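Similar to hydroxylamine oxidoreductase (Kuenenia stuttgartiensis, PDB 6H5L) probably acts as an oxidoreductase within a 60-heme reductase complex of an anammox bacterium, its many heme c groups providing an extended electron transfer pathway. Local coordinates at residues A[195-198]-A[199-203]; A[339-342]-A[343-347]; A[61-65]-A[66-70]. All coordinates share one frame; numbering follows the deposited sequence.

All three contacts are local and face a heme c, but at different depths. Interaction 1, wholly buried, lies about 11 Å from the chain centre; its helix supplies two covalent thioether links, and the residue just after it an iron ligand. Interaction 2, partly buried on helix 337-350, meets its heme with an indole and a guanidinium and gives no ligand to the iron. Interaction 3 lies farthest out, about 33 Å from the chain centre, in a loop leading to helix 69-73; it adds an axial histidine, a methionine sulfur in contact and an asparagine amide. Interactions 2 and 3 have centres about 52 Å apart. Interactions 1 and 3 both touch the second subunit.

Interaction 1 (A[195-198]-A[199-203]); sequences GQHG and CDMCH. With HEC (heme c), chain F.
Gln196, just before the helix, reaches Cys199 and the heme carbon that sits beside it. Its first torsion (chi1 -52°) sets CG beside the backbone N, and from there the extended chain carries CG, CD and OE1 along heme CBB. CB lies 3.8 Å from Cys199 SG; CG then packs at 3.6 Å from heme CBB, CD passes alongside the same methyl, and OE1 ends 3.5 Å from heme CBB. At the other end of the residue, Gln196 O accepts weakly from both Cys199 N and Asp200 N. The carboxylate of Asp200 looks elsewhere: its OD1 bonds to Tyr184 and Asn178.

A turn apart from each other, His197 and Met201 run side by side in the same direction, with Met201 SD 4.7 Å from the centroid of the His197 ring and oblique to it. Cys202 N donates to Gly198 O at 2.9 Å, a regular helical bond.

Cys199 SG and Cys202 SG are thioether-linked to heme CAB and CAC, and His203 NE2 binds the iron at 2.0 Å, its ND1 held by Ser174 O. A water is the second axial ligand, consistent with a heme that can exchange that ligand. Cys199 to His203 form the classical CxxCH heme c attachment motif.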
loop_
_atom_site.group_PDB
_atom_site.type_symbol
_atom_site.label_atom_id
_atom_site.label_comp_id
_atom_site.label_asym_id
_atom_site.label_seq_id
_atom_site.Cartn_x
_atom_site.Cartn_y
_atom_site.Cartn_z
ATOM N N GLY A 195 48.873 -31.245 5.706
ATOM C CA GLY A 195 49.181 -30.076 4.904
ATOM C C GLY A 195 48.354 -29.999 3.639
ATOM O O GLY A 195 48.217 -28.919 3.056
ATOM N N GLN A 196 47.786 -31.128 3.211
ATOM C CA GLN A 196 46.872 -31.192 2.079
ATOM C C GLN A 196 45.416 -31.053 2.508
ATOM O O GLN A 196 44.521 -31.614 1.862
ATOM C CB GLN A 196 47.099 -32.497 1.316
ATOM C CG GLN A 196 48.560 -32.712 0.941
ATOM C CD GLN A 196 48.827 -34.078 0.349
ATOM O OE1 GLN A 196 49.471 -34.198 -0.693
ATOM N NE2 GLN A 196 48.342 -35.119 1.015
ATOM N N HIS A 197 45.170 -30.324 3.603
ATOM C CA HIS A 197 43.817 -30.136 4.123
ATOM C C HIS A 197 42.897 -29.530 3.072
ATOM O O HIS A 197 41.777 -30.007 2.859
ATOM C CB HIS A 197 43.872 -29.251 5.371
ATOM C CG HIS A 197 42.534 -28.770 5.843
ATOM N ND1 HIS A 197 41.793 -29.443 6.792
ATOM C CD2 HIS A 197 41.812 -27.673 5.511
ATOM C CE1 HIS A 197 40.671 -28.786 7.018
ATOM N NE2 HIS A 197 40.656 -27.709 6.254
ATOM N N GLY A 198 43.350 -28.462 2.412
ATOM C CA GLY A 198 42.545 -27.836 1.382
ATOM C C GLY A 198 42.326 -28.706 0.163
ATOM O O GLY A 198 41.340 -28.513 -0.554
ATOM N N CYS A 199 43.218 -29.669 -0.081
ATOM C CA CYS A 199 43.086 -30.525 -1.255
ATOM C C CYS A 199 41.865 -31.431 -1.138
ATOM O O CYS A 199 41.030 -31.486 -2.049
ATOM C CB CYS A 199 44.359 -31.351 -1.448
ATOM S SG CYS A 199 45.880 -30.373 -1.539
ATOM N N ASP A 200 41.742 -32.151 -0.019
ATOM C CA ASP A 200 40.581 -33.013 0.185
ATOM C C ASP A 200 39.291 -32.208 0.262
ATOM O O ASP A 200 38.224 -32.707 -0.114
ATOM C CB ASP A 200 40.756 -33.842 1.457
ATOM C CG ASP A 200 41.989 -34.720 1.418
ATOM O OD1 ASP A 200 42.875 -34.464 0.575
ATOM O OD2 ASP A 200 42.071 -35.673 2.222
ATOM N N MET A 201 39.372 -30.967 0.742
ATOM C CA MET A 201 38.192 -30.125 0.885
ATOM C C MET A 201 37.721 -29.563 -0.450
ATOM O O MET A 201 36.513 -29.394 -0.651
ATOM C CB MET A 201 38.497 -28.986 1.859
ATOM C CG MET A 201 37.285 -28.252 2.399
ATOM S SD MET A 201 37.737 -27.177 3.775
ATOM C CE MET A 201 36.203 -26.290 4.035
ATOM N N CYS A 202 38.647 -29.289 -1.367
ATOM C CA CYS A 202 38.307 -28.711 -2.660
ATOM C C CYS A 202 37.955 -29.763 -3.699
ATOM O O CYS A 202 37.150 -29.487 -4.596
ATOM C CB CYS A 202 39.470 -27.857 -3.172
ATOM S SG CYS A 202 39.048 -26.656 -4.457
ATOM N N HIS A 203 38.542 -30.958 -3.605
ATOM C CA HIS A 203 38.203 -32.071 -4.484
ATOM C C HIS A 203 37.100 -32.957 -3.922
ATOM O O HIS A 203 36.997 -34.123 -4.313
ATOM C CB HIS A 203 39.448 -32.909 -4.782
ATOM C CG HIS A 203 40.416 -32.247 -5.710
ATOM N ND1 HIS A 203 40.600 -32.663 -7.015
ATOM C CD2 HIS A 203 41.247 -31.197 -5.529
ATOM C CE1 HIS A 203 41.510 -31.902 -7.596
ATOM N NE2 HIS A 203 41.916 -31.005 -6.715
HETATM FE FE HEC F . 43.296 -29.877 -7.602
HETATM C CHA HEC F . 43.185 -29.699 -10.985
HETATM C CHB HEC F . 45.261 -32.560 -7.655
HETATM C CHC HEC F . 44.281 -29.232 -4.294
HETATM C CHD HEC F . 40.837 -27.574 -7.257
HETATM N NA HEC F . 44.065 -30.946 -9.064
HETATM C C1A HEC F . 43.941 -30.709 -10.419
HETATM C C2A HEC F . 44.749 -31.704 -11.106
HETATM C C3A HEC F . 45.314 -32.489 -10.183
HETATM C C4A HEC F . 44.897 -32.030 -8.875
HETATM C CMA HEC F . 46.253 -33.683 -10.462
HETATM C CAA HEC F . 44.936 -31.860 -12.633
HETATM C CBA HEC F . 43.595 -32.119 -13.308
HETATM C CGA HEC F . 43.342 -33.601 -13.362
HETATM O O1A HEC F . 42.250 -34.020 -12.906
HETATM O O2A HEC F . 44.224 -34.359 -13.842
HETATM N NB HEC F . 44.503 -30.779 -6.176
HETATM C C1B HEC F . 45.341 -31.821 -6.494
HETATM C C2B HEC F . 46.303 -31.985 -5.423
HETATM C C3B HEC F . 46.030 -31.051 -4.476
HETATM C C4B HEC F . 44.890 -30.283 -4.949
HETATM C CMB HEC F . 47.389 -33.085 -5.488
HETATM C CAB HEC F . 46.694 -30.722 -3.107
HETATM C CBB HEC F . 47.546 -31.834 -2.449
HETATM N NC HEC F . 42.652 -28.658 -6.029
HETATM C C1C HEC F . 43.235 -28.481 -4.789
HETATM C C2C HEC F . 42.635 -27.314 -4.163
HETATM C C3C HEC F . 41.607 -26.924 -4.938
HETATM C C4C HEC F . 41.647 -27.719 -6.152
HETATM C CMC HEC F . 42.912 -26.869 -2.707
HETATM C CAC HEC F . 40.605 -25.771 -4.673
HETATM C CBC HEC F . 41.326 -24.410 -4.576
HETATM N ND HEC F . 42.183 -28.787 -8.932
HETATM C C1D HEC F . 41.184 -27.897 -8.553
HETATM C C2D HEC F . 40.568 -27.359 -9.745
HETATM C C3D HEC F . 41.302 -28.027 -10.922
HETATM C C4D HEC F . 42.287 -28.893 -10.315
HETATM C CMD HEC F . 39.410 -26.337 -9.790
HETATM C CAD HEC F . 41.070 -27.833 -12.438
HETATM C CBD HEC F . 41.096 -26.354 -12.811
HETATM C CGD HEC F . 40.858 -26.221 -14.290
HETATM O O1D HEC F . 40.899 -27.265 -14.987
HETATM O O2D HEC F . 40.634 -25.080 -14.770
HETATM O O HOH W 1 44.639 -28.286 -7.947
#

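Interaction 2 (A[339-342]-A[343-347]); sequences NVAK and RSYWL. With HEC (heme c), chain I.
A turn of helix 337-350, the helix that ends at the heme-binding Cys350, brings Tyr345 back over Ala341 and Trp346 back beside Lys342. The Tyr345 ring lies flat over the backbone: with CG anti to the carbonyl carbon (chi1 -54°), its face covers Ala341 O, which sits 3.1 Å from the ring plane and over its centre, while Lys342 N meets the same face nearer the rim. Ala341 CB comes 4.1 Å from Tyr345 CZ, and His289 packs edge-to-face with the ring. Ala341 O also accepts from Tyr345 N at 3.0 Å; the modelled approach of Ser344 OG to this oxygen is too short to trust in detail.

The i to i+4 ladder of the alpha helix carries on with Arg343 N to Asn339 O and Trp346 N to Lys342 O, both close to straight, at 158° and 160°. Trp346 projects from the helix onto a heme c, the six-membered ring of its indole lying over pyrrole D near the porphyrin rim: its CZ3 is 3.4 Å from heme CHD, and the methyl CMD lies over one face of the indole, toward the rim. NE1 donates to Lys299 O, which fixes the ring's rotation, and His284 meets the ring edge-to-face. With an alanine in its place, a gap would probably open over the face of pyrrole D and Lys299 O would lose its donor. Arg343, bent at chi2 and chi3, brings NH2 to 3.7 Å from propionate oxygen O1D, with that oxygen near the guanidinium plane, while NH1 makes a salt bridge to Asp367. Arg35 of the partner cytochrome chain packs on Ser344 and Leu347.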
loop_
_atom_site.group_PDB
_atom_site.type_symbol
_atom_site.label_atom_id
_atom_site.label_comp_id
_atom_site.label_asym_id
_atom_site.label_seq_id
_atom_site.Cartn_x
_atom_site.Cartn_y
_atom_site.Cartn_z
ATOM N N ASN A 339 36.528 -29.944 -31.572
ATOM C CA ASN A 339 36.771 -28.688 -30.871
ATOM C C ASN A 339 36.257 -27.483 -31.648
ATOM O O ASN A 339 35.897 -26.470 -31.039
ATOM C CB ASN A 339 38.261 -28.526 -30.569
ATOM C CG ASN A 339 38.723 -29.420 -29.433
ATOM O OD1 ASN A 339 37.937 -29.790 -28.560
ATOM N ND2 ASN A 339 40.005 -29.768 -29.437
ATOM N N VAL A 340 36.219 -27.564 -32.979
ATOM C CA VAL A 340 35.575 -26.507 -33.754
ATOM C C VAL A 340 34.085 -26.460 -33.440
ATOM O O VAL A 340 33.496 -25.379 -33.315
ATOM C CB VAL A 340 35.843 -26.703 -35.258
ATOM C CG1 VAL A 340 34.978 -25.764 -36.084
ATOM C CG2 VAL A 340 37.315 -26.471 -35.570
ATOM N N ALA A 341 33.455 -27.627 -33.284
ATOM C CA ALA A 341 32.051 -27.660 -32.887
ATOM C C ALA A 341 31.868 -27.124 -31.472
ATOM O O ALA A 341 30.907 -26.394 -31.200
ATOM C CB ALA A 341 31.506 -29.082 -32.998
ATOM N N LYS A 342 32.775 -27.483 -30.558
ATOM C CA LYS A 342 32.730 -26.925 -29.209
ATOM C C LYS A 342 32.851 -25.407 -29.237
ATOM O O LYS A 342 32.132 -24.705 -28.516
ATOM C CB LYS A 342 33.841 -27.527 -28.350
ATOM C CG LYS A 342 33.625 -28.973 -27.935
ATOM C CD LYS A 342 34.767 -29.442 -27.045
ATOM C CE LYS A 342 34.627 -30.904 -26.666
ATOM N NZ LYS A 342 35.806 -31.379 -25.888
ATOM N N ARG A 343 33.762 -24.884 -30.061
ATOM C CA ARG A 343 33.904 -23.438 -30.193
ATOM C C ARG A 343 32.625 -22.808 -30.732
ATOM O O ARG A 343 32.243 -21.708 -30.316
ATOM C CB ARG A 343 35.099 -23.117 -31.094
ATOM C CG ARG A 343 35.248 -21.650 -31.478
ATOM C CD ARG A 343 35.363 -20.752 -30.258
ATOM N NE ARG A 343 36.390 -21.209 -29.329
ATOM C CZ ARG A 343 37.688 -20.959 -29.466
ATOM N NH1 ARG A 343 38.126 -20.253 -30.500
ATOM N NH2 ARG A 343 38.552 -21.416 -28.571
ATOM N N SER A 344 31.941 -23.499 -31.651
ATOM C CA SER A 344 30.679 -22.984 -32.170
ATOM C C SER A 344 29.605 -22.947 -31.093
ATOM O O SER A 344 28.769 -22.035 -31.086
ATOM C CB SER A 344 30.207 -23.828 -33.356
ATOM O OG SER A 344 29.785 -25.112 -32.931
ATOM N N TYR A 345 29.611 -23.920 -30.176
ATOM C CA TYR A 345 28.670 -23.883 -29.062
ATOM C C TYR A 345 28.939 -22.684 -28.163
ATOM O O TYR A 345 28.000 -22.044 -27.676
ATOM C CB TYR A 345 28.747 -25.181 -28.254
ATOM C CG TYR A 345 28.567 -26.449 -29.064
ATOM C CD1 TYR A 345 27.851 -26.449 -30.255
ATOM C CD2 TYR A 345 29.117 -27.649 -28.631
ATOM C CE1 TYR A 345 27.691 -27.608 -30.991
ATOM C CE2 TYR A 345 28.961 -28.811 -29.360
ATOM C CZ TYR A 345 28.248 -28.786 -30.539
ATOM O OH TYR A 345 28.090 -29.942 -31.267
ATOM N N TRP A 346 30.216 -22.367 -27.928
ATOM C CA TRP A 346 30.558 -21.152 -27.195
ATOM C C TRP A 346 30.030 -19.918 -27.911
ATOM O O TRP A 346 29.486 -19.006 -27.277
ATOM C CB TRP A 346 32.074 -21.046 -27.020
ATOM C CG TRP A 346 32.649 -21.959 -25.982
ATOM C CD1 TRP A 346 33.402 -23.077 -26.199
ATOM C CD2 TRP A 346 32.531 -21.827 -24.560
ATOM N NE1 TRP A 346 33.756 -23.649 -25.002
ATOM C CE2 TRP A 346 33.233 -22.901 -23.981
ATOM C CE3 TRP A 346 31.896 -20.906 -23.721
ATOM C CZ2 TRP A 346 33.319 -23.080 -22.603
ATOM C CZ3 TRP A 346 31.983 -21.084 -22.354
ATOM C CH2 TRP A 346 32.690 -22.164 -21.809
ATOM N N LEU A 347 30.182 -19.873 -29.236
ATOM C CA LEU A 347 29.740 -18.711 -29.998
ATOM C C LEU A 347 28.228 -18.542 -29.939
ATOM O O LEU A 347 27.727 -17.418 -30.055
ATOM C CB LEU A 347 30.216 -18.825 -31.447
ATOM C CG LEU A 347 31.730 -18.698 -31.634
ATOM C CD1 LEU A 347 32.125 -18.888 -33.092
ATOM C CD2 LEU A 347 32.216 -17.353 -31.115
HETATM FE FE HEC I . 34.767 -19.881 -17.573
HETATM C CHA HEC I . 37.216 -21.483 -19.250
HETATM C CHB HEC I . 35.583 -21.581 -14.681
HETATM C CHC HEC I . 32.487 -18.029 -15.790
HETATM C CHD HEC I . 33.439 -18.623 -20.506
HETATM N NA HEC I . 36.205 -21.205 -17.028
HETATM C C1A HEC I . 36.991 -21.870 -17.947
HETATM C C2A HEC I . 37.531 -23.042 -17.290
HETATM C C3A HEC I . 37.083 -23.071 -16.035
HETATM C C4A HEC I . 36.238 -21.916 -15.842
HETATM C CMA HEC I . 37.403 -24.141 -14.970
HETATM C CAA HEC I . 38.462 -24.078 -17.937
HETATM C CBA HEC I . 37.612 -25.142 -18.616
HETATM C CGA HEC I . 37.468 -24.795 -20.073
HETATM O O1A HEC I . 36.322 -24.516 -20.510
HETATM O O2A HEC I . 38.498 -24.784 -20.794
HETATM N NB HEC I . 34.112 -19.855 -15.607
HETATM C C1B HEC I . 34.666 -20.564 -14.561
HETATM C C2B HEC I . 34.131 -20.043 -13.324
HETATM C C3B HEC I . 33.270 -19.069 -13.625
HETATM C C4B HEC I . 33.245 -18.925 -15.069
HETATM C CMB HEC I . 34.466 -20.573 -11.914
HETATM C CAB HEC I . 32.450 -18.232 -12.619
HETATM C CBB HEC I . 33.359 -17.357 -11.725
HETATM N NC HEC I . 33.213 -18.613 -18.062
HETATM C C1C HEC I . 32.457 -17.890 -17.160
HETATM C C2C HEC I . 31.765 -16.843 -17.890
HETATM C C3C HEC I . 31.898 -17.115 -19.192
HETATM C C4C HEC I . 32.895 -18.160 -19.329
HETATM C CMC HEC I . 30.651 -15.961 -17.284
HETATM C CAC HEC I . 31.249 -16.335 -20.360
HETATM C CBC HEC I . 31.849 -14.916 -20.461
HETATM N ND HEC I . 35.240 -20.041 -19.583
HETATM C C1D HEC I . 34.578 -19.392 -20.624
HETATM C C2D HEC I . 35.284 -19.663 -21.857
HETATM C C3D HEC I . 36.468 -20.556 -21.463
HETATM C C4D HEC I . 36.356 -20.740 -20.033
HETATM C CMD HEC I . 34.929 -19.159 -23.272
HETATM C CAD HEC I . 37.539 -21.147 -22.401
HETATM C CBD HEC I . 36.936 -22.377 -23.075
HETATM C CGD HEC I . 37.957 -23.040 -23.959
HETATM O O1D HEC I . 38.171 -22.555 -25.100
HETATM O O2D HEC I . 38.549 -24.060 -23.523
#

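Interaction 3 (A[61-65]-A[66-70]); sequences EPMEN and LDHSI. With HEC (heme c), chain C.
The imidazole of His68 carries the sulfur of Met63 over one face and presents its edge to a heme c, whose pyrrole nitrogen NB lies in the ring plane. Met63 SD stands 4.4 Å from the centroid of the His68 ring, only 16° off the ring normal, a Met-aromatic contact displaced toward the rim. The same sulfur touches the porphyrin, 3.4 Å from heme CHA. A bend at the end of the chain (chi3 45°) turns CE back to 3.5 Å from His68 CE1 and brings it up to Leu66 O as well.

This is the axial-ligand loop of a bis-histidine heme c: His68 NE2 binds the iron at 2.0 Å, and His84 supplies the other ligand. The ring is fixed in rotation by its second nitrogen, for His68 ND1 donates to Leu66 O at 3.1 Å, reaching it from above the carbonyl plane with an N-H...O angle of 156°. That bond is likely to make the imidazole a somewhat stronger donor to iron.

Asn65 ND2 donates to heme propionate oxygen O1D at 3.2 Å, while Leu66 lays CD2 3.5 Å from heme CBC. Just before the ligand, Asp67 precedes the turn into helix 69-73: OD1 accepts weakly from Ser69 N as a capping bond, and OD2 accepts a hydrogen bond from Ser69 OG, met from above the carboxylate plane. Met63 packs on Arg357 of the second subunit, which also hydrogen-bonds to this heme through NH1.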
loop_
_atom_site.group_PDB
_atom_site.type_symbol
_atom_site.label_atom_id
_atom_site.label_comp_id
_atom_site.label_asym_id
_atom_site.label_seq_id
_atom_site.Cartn_x
_atom_site.Cartn_y
_atom_site.Cartn_z
ATOM N N GLU A 61 32.517 -43.266 8.770
ATOM C CA GLU A 61 32.377 -44.190 9.883
ATOM C C GLU A 61 31.204 -43.758 10.748
ATOM O O GLU A 61 30.891 -42.565 10.823
ATOM C CB GLU A 61 33.652 -44.242 10.735
ATOM C CG GLU A 61 34.866 -44.798 10.011
ATOM C CD GLU A 61 36.114 -44.780 10.872
ATOM O OE1 GLU A 61 36.027 -44.334 12.035
ATOM O OE2 GLU A 61 37.182 -45.210 10.388
ATOM N N PRO A 62 30.538 -44.701 11.412
ATOM C CA PRO A 62 29.347 -44.354 12.195
ATOM C C PRO A 62 29.692 -43.504 13.411
ATOM O O PRO A 62 30.829 -43.472 13.886
ATOM C CB PRO A 62 28.785 -45.719 12.618
ATOM C CG PRO A 62 29.408 -46.708 11.686
ATOM C CD PRO A 62 30.763 -46.156 11.370
ATOM N N MET A 63 28.676 -42.797 13.904
ATOM C CA MET A 63 28.808 -42.024 15.130
ATOM C C MET A 63 29.166 -42.933 16.303
ATOM O O MET A 63 28.930 -44.144 16.283
ATOM C CB MET A 63 27.513 -41.273 15.429
ATOM C CG MET A 63 27.305 -40.021 14.603
ATOM S SD MET A 63 25.616 -39.425 14.770
ATOM C CE MET A 63 25.396 -39.562 16.540
ATOM N N GLU A 64 29.743 -42.333 17.345
ATOM C CA GLU A 64 30.218 -43.092 18.491
ATOM C C GLU A 64 29.717 -42.587 19.837
ATOM O O GLU A 64 29.985 -43.242 20.850
ATOM C CB GLU A 64 31.755 -43.113 18.518
ATOM C CG GLU A 64 32.390 -43.615 17.230
ATOM C CD GLU A 64 33.889 -43.383 17.187
ATOM O OE1 GLU A 64 34.603 -44.211 16.582
ATOM O OE2 GLU A 64 34.355 -42.374 17.759
ATOM N N ASN A 65 29.009 -41.457 19.889
ATOM C CA ASN A 65 28.618 -40.845 21.155
ATOM C C ASN A 65 27.171 -41.145 21.530
ATOM O O ASN A 65 26.910 -41.731 22.584
ATOM C CB ASN A 65 28.859 -39.332 21.089
ATOM C CG ASN A 65 30.327 -38.974 21.199
ATOM O OD1 ASN A 65 31.029 -39.472 22.079
ATOM N ND2 ASN A 65 30.803 -38.117 20.302
ATOM N N LEU A 66 26.219 -40.758 20.683
ATOM C CA LEU A 66 24.797 -40.939 20.957
ATOM C C LEU A 66 24.202 -41.885 19.924
ATOM O O LEU A 66 24.164 -41.566 18.730
ATOM C CB LEU A 66 24.060 -39.597 20.951
ATOM C CG LEU A 66 22.537 -39.665 21.075
ATOM C CD1 LEU A 66 22.114 -40.453 22.307
ATOM C CD2 LEU A 66 21.961 -38.266 21.110
ATOM N N ASP A 67 23.744 -43.044 20.385
ATOM C CA ASP A 67 23.161 -44.032 19.489
ATOM C C ASP A 67 21.878 -43.497 18.866
ATOM O O ASP A 67 20.973 -43.038 19.569
ATOM C CB ASP A 67 22.882 -45.330 20.249
ATOM C CG ASP A 67 22.676 -46.513 19.328
ATOM O OD1 ASP A 67 23.020 -46.403 18.131
ATOM O OD2 ASP A 67 22.169 -47.554 19.797
ATOM N N HIS A 68 21.807 -43.551 17.539
ATOM C CA HIS A 68 20.655 -43.078 16.783
ATOM C C HIS A 68 19.740 -44.206 16.331
ATOM O O HIS A 68 18.725 -43.937 15.681
ATOM C CB HIS A 68 21.121 -42.283 15.558
ATOM C CG HIS A 68 21.285 -40.816 15.809
ATOM N ND1 HIS A 68 21.999 -40.314 16.876
ATOM C CD2 HIS A 68 20.831 -39.741 15.123
ATOM C CE1 HIS A 68 21.969 -38.994 16.841
ATOM N NE2 HIS A 68 21.266 -38.620 15.786
ATOM N N SER A 69 20.077 -45.457 16.654
ATOM C CA SER A 69 19.373 -46.594 16.070
ATOM C C SER A 69 17.905 -46.627 16.480
ATOM O O SER A 69 17.034 -46.928 15.656
ATOM C CB SER A 69 20.072 -47.898 16.457
ATOM O OG SER A 69 20.309 -47.959 17.853
ATOM N N ILE A 70 17.608 -46.319 17.746
ATOM C CA ILE A 70 16.231 -46.425 18.224
ATOM C C ILE A 70 15.322 -45.433 17.506
ATOM O O ILE A 70 14.138 -45.714 17.279
ATOM C CB ILE A 70 16.176 -46.245 19.755
ATOM C CG1 ILE A 70 14.750 -46.477 20.261
ATOM C CG2 ILE A 70 16.687 -44.868 20.164
ATOM C CD1 ILE A 70 14.592 -46.327 21.750
HETATM FE FE HEC C . 21.066 -36.667 15.389
HETATM C CHA HEC C . 24.438 -36.222 15.063
HETATM C CHB HEC C . 20.797 -37.143 11.995
HETATM C CHC HEC C . 17.827 -37.650 15.793
HETATM C CHD HEC C . 21.086 -35.323 18.527
HETATM N NA HEC C . 22.378 -36.709 13.820
HETATM C C1A HEC C . 23.731 -36.439 13.900
HETATM C C2A HEC C . 24.270 -36.431 12.552
HETATM C C3A HEC C . 23.263 -36.681 11.706
HETATM C C4A HEC C . 22.054 -36.862 12.485
HETATM C CMA HEC C . 23.358 -36.767 10.167
HETATM C CAA HEC C . 25.747 -36.166 12.178
HETATM C CBA HEC C . 26.501 -37.463 11.898
HETATM C CGA HEC C . 27.958 -37.133 11.693
HETATM O O1A HEC C . 28.350 -35.968 11.961
HETATM O O2A HEC C . 28.729 -38.030 11.265
HETATM N NB HEC C . 19.563 -37.219 14.113
HETATM C C1B HEC C . 19.708 -37.487 12.766
HETATM C C2B HEC C . 18.526 -38.196 12.318
HETATM C C3B HEC C . 17.702 -38.328 13.367
HETATM C C4B HEC C . 18.341 -37.721 14.517
HETATM C CMB HEC C . 18.277 -38.673 10.869
HETATM C CAB HEC C . 16.317 -39.011 13.391
HETATM C CBB HEC C . 16.439 -40.536 13.175
HETATM N NC HEC C . 19.681 -36.450 16.869
HETATM C C1C HEC C . 18.443 -37.062 16.876
HETATM C C2C HEC C . 17.958 -37.086 18.240
HETATM C C3C HEC C . 18.800 -36.341 18.982
HETATM C C4C HEC C . 19.938 -35.989 18.145
HETATM C CMC HEC C . 16.531 -37.556 18.619
HETATM C CAC HEC C . 18.666 -35.995 20.488
HETATM C CBC HEC C . 18.600 -37.261 21.372
HETATM N ND HEC C . 22.548 -35.867 16.607
HETATM C C1D HEC C . 22.319 -35.414 17.905
HETATM C C2D HEC C . 23.593 -35.057 18.492
HETATM C C3D HEC C . 24.645 -35.339 17.410
HETATM C C4D HEC C . 23.900 -35.839 16.275
HETATM C CMD HEC C . 23.843 -34.508 19.911
HETATM C CAD HEC C . 26.173 -35.133 17.515
HETATM C CBD HEC C . 26.840 -36.501 17.618
HETATM C CGD HEC C . 28.338 -36.376 17.703
HETATM O O1D HEC C . 29.018 -37.435 17.742
HETATM O O2D HEC C . 28.853 -35.230 17.730
#